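PDB 1XQA: Glyoxalase/Bleomycin resistance protein from Bacillus cereus ATCC 14579, which is of uncharacterised function but binds magnesium and probably belongs among the metal-dependent enzymes of the glyoxalase/bleomycin resistance/dioxygenase superfamily. Local coordinates for residues Ile4-Arg18 with Gly45-Tyr58. Numbering follows the deposited sequence.
Sequences IKHLNLTVADVVAAR and GFILTLMKGKEVQY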
loop_
_atom_site.group_PDB
_atom_site.type_symbol
_atom_site.label_atom_id
_atom_site.label_comp_id
_atom_site.label_asym_id
_atom_site.label_seq_id
_atom_site.Cartn_x
_atom_site.Cartn_y
_atom_site.Cartn_z
ATOM N N ILE A 4 -5.908 -22.736 10.327
ATOM C CA ILE A 4 -6.778 -21.718 9.762
ATOM C C ILE A 4 -5.996 -20.927 8.723
ATOM O O ILE A 4 -5.003 -20.273 9.054
ATOM C CB ILE A 4 -7.295 -20.807 10.876
ATOM C CG1 ILE A 4 -8.126 -21.635 11.870
ATOM C CG2 ILE A 4 -8.140 -19.710 10.312
ATOM C CD1 ILE A 4 -7.970 -21.197 13.312
ATOM N N LYS A 5 -6.440 -20.984 7.474
ATOM C CA LYS A 5 -5.691 -20.374 6.370
ATOM C C LYS A 5 -6.526 -19.503 5.426
ATOM O O LYS A 5 -6.000 -18.983 4.441
ATOM C CB LYS A 5 -4.941 -21.458 5.578
ATOM C CG LYS A 5 -3.796 -22.122 6.365
ATOM C CD LYS A 5 -2.661 -21.132 6.641
ATOM C CE LYS A 5 -1.440 -21.831 7.227
ATOM N NZ LYS A 5 -1.690 -22.546 8.508
ATOM N N HIS A 6 -7.813 -19.356 5.725
ATOM C CA HIS A 6 -8.702 -18.521 4.914
ATOM C C HIS A 6 -9.757 -17.814 5.765
ATOM O O HIS A 6 -10.319 -18.402 6.708
ATOM C CB HIS A 6 -9.377 -19.405 3.861
ATOM C CG HIS A 6 -10.402 -18.706 3.021
ATOM N ND1 HIS A 6 -10.180 -17.487 2.417
ATOM C CD2 HIS A 6 -11.643 -19.089 2.644
ATOM C CE1 HIS A 6 -11.250 -17.139 1.725
ATOM N NE2 HIS A 6 -12.152 -18.094 1.845
ATOM N N LEU A 7 -10.018 -16.550 5.434
ATOM C CA LEU A 7 -11.153 -15.821 5.979
ATOM C C LEU A 7 -11.840 -15.168 4.792
ATOM O O LEU A 7 -11.187 -14.504 3.986
ATOM C CB LEU A 7 -10.681 -14.738 6.965
ATOM C CG LEU A 7 -11.730 -13.880 7.687
ATOM C CD1 LEU A 7 -12.457 -14.727 8.732
ATOM C CD2 LEU A 7 -11.067 -12.667 8.361
ATOM N N ASN A 8 -13.143 -15.397 4.653
ATOM C CA ASN A 8 -13.940 -14.607 3.722
ATOM C C ASN A 8 -14.638 -13.533 4.538
ATOM O O ASN A 8 -15.519 -13.823 5.358
ATOM C CB ASN A 8 -14.958 -15.457 2.970
ATOM C CG ASN A 8 -15.650 -14.684 1.863
ATOM O OD1 ASN A 8 -16.870 -14.474 1.900
ATOM N ND2 ASN A 8 -14.877 -14.246 0.871
ATOM N N LEU A 9 -14.181 -12.305 4.344
ATOM C CA LEU A 9 -14.645 -11.167 5.104
ATOM C C LEU A 9 -15.599 -10.355 4.269
ATOM O O LEU A 9 -15.190 -9.739 3.275
ATOM C CB LEU A 9 -13.444 -10.311 5.483
ATOM C CG LEU A 9 -13.642 -9.219 6.509
ATOM C CD1 LEU A 9 -14.024 -9.796 7.879
ATOM C CD2 LEU A 9 -12.330 -8.472 6.601
ATOM N N THR A 10 -16.880 -10.396 4.632
ATOM C CA THR A 10 -17.893 -9.599 3.958
ATOM C C THR A 10 -17.650 -8.127 4.305
ATOM O O THR A 10 -17.435 -7.782 5.482
ATOM C CB THR A 10 -19.302 -10.013 4.381
ATOM O OG1 THR A 10 -19.410 -11.447 4.393
ATOM C CG2 THR A 10 -20.344 -9.441 3.407
ATOM N N VAL A 11 -17.644 -7.273 3.278
ATOM C CA VAL A 11 -17.452 -5.838 3.467
ATOM C C VAL A 11 -18.447 -4.971 2.682
ATOM O O VAL A 11 -19.064 -5.408 1.693
ATOM C CB VAL A 11 -15.999 -5.389 3.146
ATOM C CG1 VAL A 11 -14.995 -6.061 4.079
ATOM C CG2 VAL A 11 -15.665 -5.687 1.684
ATOM N N ALA A 12 -18.587 -3.732 3.139
ATOM C CA ALA A 12 -19.443 -2.745 2.499
ATOM C C ALA A 12 -18.841 -2.252 1.190
ATOM O O ALA A 12 -19.554 -1.854 0.284
ATOM C CB ALA A 12 -19.679 -1.559 3.440
ATOM N N ASP A 13 -17.514 -2.280 1.097
ATOM C CA ASP A 13 -16.835 -1.696 -0.046
ATOM C C ASP A 13 -15.511 -2.413 -0.186
ATOM O O ASP A 13 -14.609 -2.208 0.634
ATOM C CB ASP A 13 -16.604 -0.197 0.210
ATOM C CG ASP A 13 -15.918 0.518 -0.953
ATOM O OD1 ASP A 13 -15.289 -0.141 -1.824
ATOM O OD2 ASP A 13 -16.016 1.764 -0.988
ATOM N N VAL A 14 -15.418 -3.272 -1.205
ATOM C CA VAL A 14 -14.214 -4.086 -1.420
ATOM C C VAL A 14 -13.020 -3.213 -1.809
ATOM O O VAL A 14 -11.919 -3.380 -1.294
ATOM C CB VAL A 14 -14.502 -5.153 -2.506
ATOM C CG1 VAL A 14 -13.217 -5.820 -3.003
ATOM C CG2 VAL A 14 -15.452 -6.185 -1.956
ATOM N N VAL A 15 -13.251 -2.283 -2.727
ATOM C CA VAL A 15 -12.202 -1.383 -3.210
ATOM C C VAL A 15 -11.542 -0.635 -2.055
ATOM O O VAL A 15 -10.323 -0.575 -1.972
ATOM C CB VAL A 15 -12.763 -0.387 -4.259
ATOM C CG1 VAL A 15 -11.699 0.603 -4.672
ATOM C CG2 VAL A 15 -13.287 -1.148 -5.466
ATOM N N ALA A 16 -12.361 -0.073 -1.168
ATOM C CA ALA A 16 -11.869 0.700 -0.020
ATOM C C ALA A 16 -11.124 -0.175 0.995
ATOM O O ALA A 16 -10.076 0.245 1.520
ATOM C CB ALA A 16 -13.007 1.423 0.664
ATOM N N ALA A 17 -11.679 -1.355 1.280
ATOM C CA ALA A 17 -11.038 -2.308 2.191
ATOM C C ALA A 17 -9.701 -2.752 1.619
ATOM O O ALA A 17 -8.711 -2.766 2.337
ATOM C CB ALA A 17 -11.925 -3.507 2.478
ATOM N N ARG A 18 -9.670 -3.072 0.322
ATOM C CA ARG A 18 -8.410 -3.489 -0.329
ATOM C C ARG A 18 -7.302 -2.451 -0.208
ATOM O O ARG A 18 -6.165 -2.762 0.162
ATOM C CB ARG A 18 -8.664 -3.793 -1.799
ATOM C CG ARG A 18 -7.408 -4.091 -2.606
ATOM C CD ARG A 18 -7.753 -4.343 -4.040
ATOM N NE ARG A 18 -6.555 -4.359 -4.873
ATOM C CZ ARG A 18 -6.566 -4.465 -6.199
ATOM N NH1 ARG A 18 -7.723 -4.584 -6.865
ATOM N NH2 ARG A 18 -5.420 -4.480 -6.863
ATOM N N GLY A 45 1.077 -16.572 3.412
ATOM C CA GLY A 45 0.153 -17.352 2.596
ATOM C C GLY A 45 -1.278 -17.448 3.109
ATOM O O GLY A 45 -2.081 -18.193 2.544
ATOM N N PHE A 46 -1.610 -16.721 4.174
ATOM C CA PHE A 46 -3.007 -16.661 4.607
ATOM C C PHE A 46 -3.806 -15.980 3.501
ATOM O O PHE A 46 -3.328 -15.005 2.901
ATOM C CB PHE A 46 -3.146 -15.869 5.912
ATOM C CG PHE A 46 -4.503 -16.011 6.573
ATOM C CD1 PHE A 46 -4.719 -16.980 7.549
ATOM C CD2 PHE A 46 -5.559 -15.165 6.229
ATOM C CE1 PHE A 46 -5.972 -17.102 8.166
ATOM C CE2 PHE A 46 -6.814 -15.292 6.833
ATOM C CZ PHE A 46 -7.015 -16.257 7.801
ATOM N N ILE A 47 -5.003 -16.494 3.219
ATOM C CA ILE A 47 -5.868 -15.928 2.183
ATOM C C ILE A 47 -7.043 -15.194 2.805
ATOM O O ILE A 47 -7.910 -15.812 3.414
ATOM C CB ILE A 47 -6.448 -17.027 1.242
ATOM C CG1 ILE A 47 -5.342 -17.929 0.683
ATOM C CG2 ILE A 47 -7.336 -16.409 0.122
ATOM C CD1 ILE A 47 -4.421 -17.251 -0.237
ATOM N N LEU A 48 -7.086 -13.882 2.616
ATOM C CA LEU A 48 -8.216 -13.078 3.070
ATOM C C LEU A 48 -9.002 -12.606 1.870
ATOM O O LEU A 48 -8.525 -11.750 1.121
ATOM C CB LEU A 48 -7.706 -11.863 3.859
ATOM C CG LEU A 48 -8.763 -10.812 4.244
ATOM C CD1 LEU A 48 -9.692 -11.378 5.276
ATOM C CD2 LEU A 48 -8.093 -9.539 4.766
ATOM N N THR A 49 -10.187 -13.173 1.637
ATOM C CA THR A 49 -10.996 -12.688 0.543
ATOM C C THR A 49 -11.995 -11.645 1.038
ATOM O O THR A 49 -12.591 -11.778 2.108
ATOM C CB THR A 49 -11.708 -13.837 -0.202
ATOM O OG1 THR A 49 -12.368 -14.675 0.752
ATOM C CG2 THR A 49 -10.711 -14.690 -0.926
ATOM N N LEU A 50 -12.135 -10.576 0.269
ATOM C CA LEU A 50 -13.051 -9.506 0.611
ATOM C C LEU A 50 -14.215 -9.637 -0.327
ATOM O O LEU A 50 -14.016 -9.727 -1.531
ATOM C CB LEU A 50 -12.367 -8.151 0.419
ATOM C CG LEU A 50 -11.058 -7.849 1.154
ATOM C CD1 LEU A 50 -10.413 -6.614 0.529
ATOM C CD2 LEU A 50 -11.290 -7.638 2.660
HETATM N N MSE A 51 -15.434 -9.653 0.206
HETATM C CA MSE A 51 -16.606 -9.897 -0.606
HETATM C C MSE A 51 -17.656 -8.837 -0.305
HETATM O O MSE A 51 -18.027 -8.639 0.850
HETATM C CB MSE A 51 -17.152 -11.306 -0.345
HETATM C CG MSE A 51 -18.392 -11.634 -1.126
HETATM SE SE MSE A 51 -18.880 -13.528 -1.013
HETATM C CE MSE A 51 -17.259 -14.332 -1.646
ATOM N N LYS A 52 -18.118 -8.144 -1.339
ATOM C CA LYS A 52 -19.157 -7.134 -1.159
ATOM C C LYS A 52 -20.404 -7.788 -0.592
ATOM O O LYS A 52 -20.826 -8.865 -1.042
ATOM C CB LYS A 52 -19.526 -6.450 -2.484
ATOM C CG LYS A 52 -20.198 -5.092 -2.302
ATOM C CD LYS A 52 -20.842 -4.633 -3.606
ATOM C CE LYS A 52 -21.296 -3.188 -3.526
ATOM N NZ LYS A 52 -22.187 -2.819 -4.685
ATOM N N GLY A 53 -20.987 -7.127 0.397
ATOM C CA GLY A 53 -22.265 -7.554 0.947
ATOM C C GLY A 53 -23.169 -6.370 1.192
ATOM O O GLY A 53 -22.729 -5.215 1.166
ATOM N N LYS A 54 -24.441 -6.665 1.436
ATOM C CA LYS A 54 -25.399 -5.623 1.768
ATOM C C LYS A 54 -25.633 -5.604 3.262
ATOM O O LYS A 54 -25.682 -6.657 3.907
ATOM C CB LYS A 54 -26.723 -5.815 1.018
ATOM C CG LYS A 54 -26.656 -5.384 -0.448
ATOM C CD LYS A 54 -25.982 -4.020 -0.584
ATOM C CE LYS A 54 -25.204 -3.913 -1.888
ATOM N NZ LYS A 54 -23.863 -3.323 -1.629
ATOM N N GLU A 55 -25.755 -4.393 3.795
ATOM C CA GLU A 55 -26.053 -4.177 5.200
ATOM C C GLU A 55 -25.113 -4.943 6.120
ATOM O O GLU A 55 -25.528 -5.729 6.987
ATOM C CB GLU A 55 -27.479 -4.571 5.472
ATOM C CG GLU A 55 -28.137 -3.638 6.389
ATOM C CD GLU A 55 -29.507 -4.099 6.696
ATOM O OE1 GLU A 55 -29.709 -4.555 7.842
ATOM O OE2 GLU A 55 -30.359 -4.045 5.780
ATOM N N VAL A 56 -23.834 -4.685 5.923
ATOM C CA VAL A 56 -22.795 -5.419 6.602
ATOM C C VAL A 56 -22.599 -4.925 8.033
ATOM O O VAL A 56 -22.314 -3.748 8.264
ATOM C CB VAL A 56 -21.472 -5.305 5.823
ATOM C CG1 VAL A 56 -20.330 -5.869 6.647
ATOM C CG2 VAL A 56 -21.599 -6.031 4.480
ATOM N N GLN A 57 -22.769 -5.831 8.993
ATOM C CA GLN A 57 -22.509 -5.521 10.389
ATOM C C GLN A 57 -21.860 -6.700 11.110
ATOM O O GLN A 57 -22.259 -7.843 10.925
ATOM C CB GLN A 57 -23.781 -5.068 11.122
ATOM C CG GLN A 57 -23.463 -4.177 12.334
ATOM C CD GLN A 57 -22.204 -3.311 12.111
ATOM O OE1 GLN A 57 -21.099 -3.657 12.569
ATOM N NE2 GLN A 57 -22.364 -2.201 11.376
ATOM N N TYR A 58 -20.824 -6.415 11.896
ATOM C CA TYR A 58 -20.165 -7.451 12.695
ATOM C C TYR A 58 -20.466 -7.291 14.181
ATOM O O TYR A 58 -20.758 -6.183 14.631
ATOM C CB TYR A 58 -18.653 -7.423 12.451
ATOM C CG TYR A 58 -18.284 -7.981 11.112
ATOM C CD1 TYR A 58 -18.071 -9.357 10.950
ATOM C CD2 TYR A 58 -18.172 -7.146 9.994
ATOM C CE1 TYR A 58 -17.738 -9.872 9.715
ATOM C CE2 TYR A 58 -17.839 -7.656 8.754
ATOM C CZ TYR A 58 -17.636 -9.020 8.621
ATOM O OH TYR A 58 -17.315 -9.553 7.401
HETATM O O HOH W 1 -22.281 -2.099 0.755
#
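The Phe46 ring lies with one face against the Lys5-His6 peptide, Lys5 C standing 3.6 Å above its plane, while Leu7 CB meets its edge in plane. Ile47 O lies at the His6 ring edge and Asn8 N over one face; Tyr58 has Thr10 O at its edge. These rings accompany the parallel pairing of strands 6-11 and 47-52, first and last strands of a βαβββ module of the vicinal oxygen chelate fold; the evidence is six successive bridges, from His6-Ile47 to Val11-Lys52. Ile47 O accepts twice: Leu7 N arrives nearly along the C=O axis, whereas His6 ND1, 3.0 Å from Ile47 O, sits 47° out of the carbonyl plane. CG anti to the backbone N (chi1 175°) lets His6 bring its ND1 edge there. On the face opposite His6 and Thr49, Leu50 packs against helix 14-25, its CD1 4.0 Å from Ala17 CB, and Leu7 CD2 packs 3.6 Å from Leu48 CD1. Leu9 and Tyr58 reach Phe107 of the second module; Tyr58 also stacks on Phe62, its side chain about 8 Å from that of the magnesium ligand His63. Tyr58 OH donates to Thr10 O at 2.6 Å, in the carbonyl plane and on a lone pair.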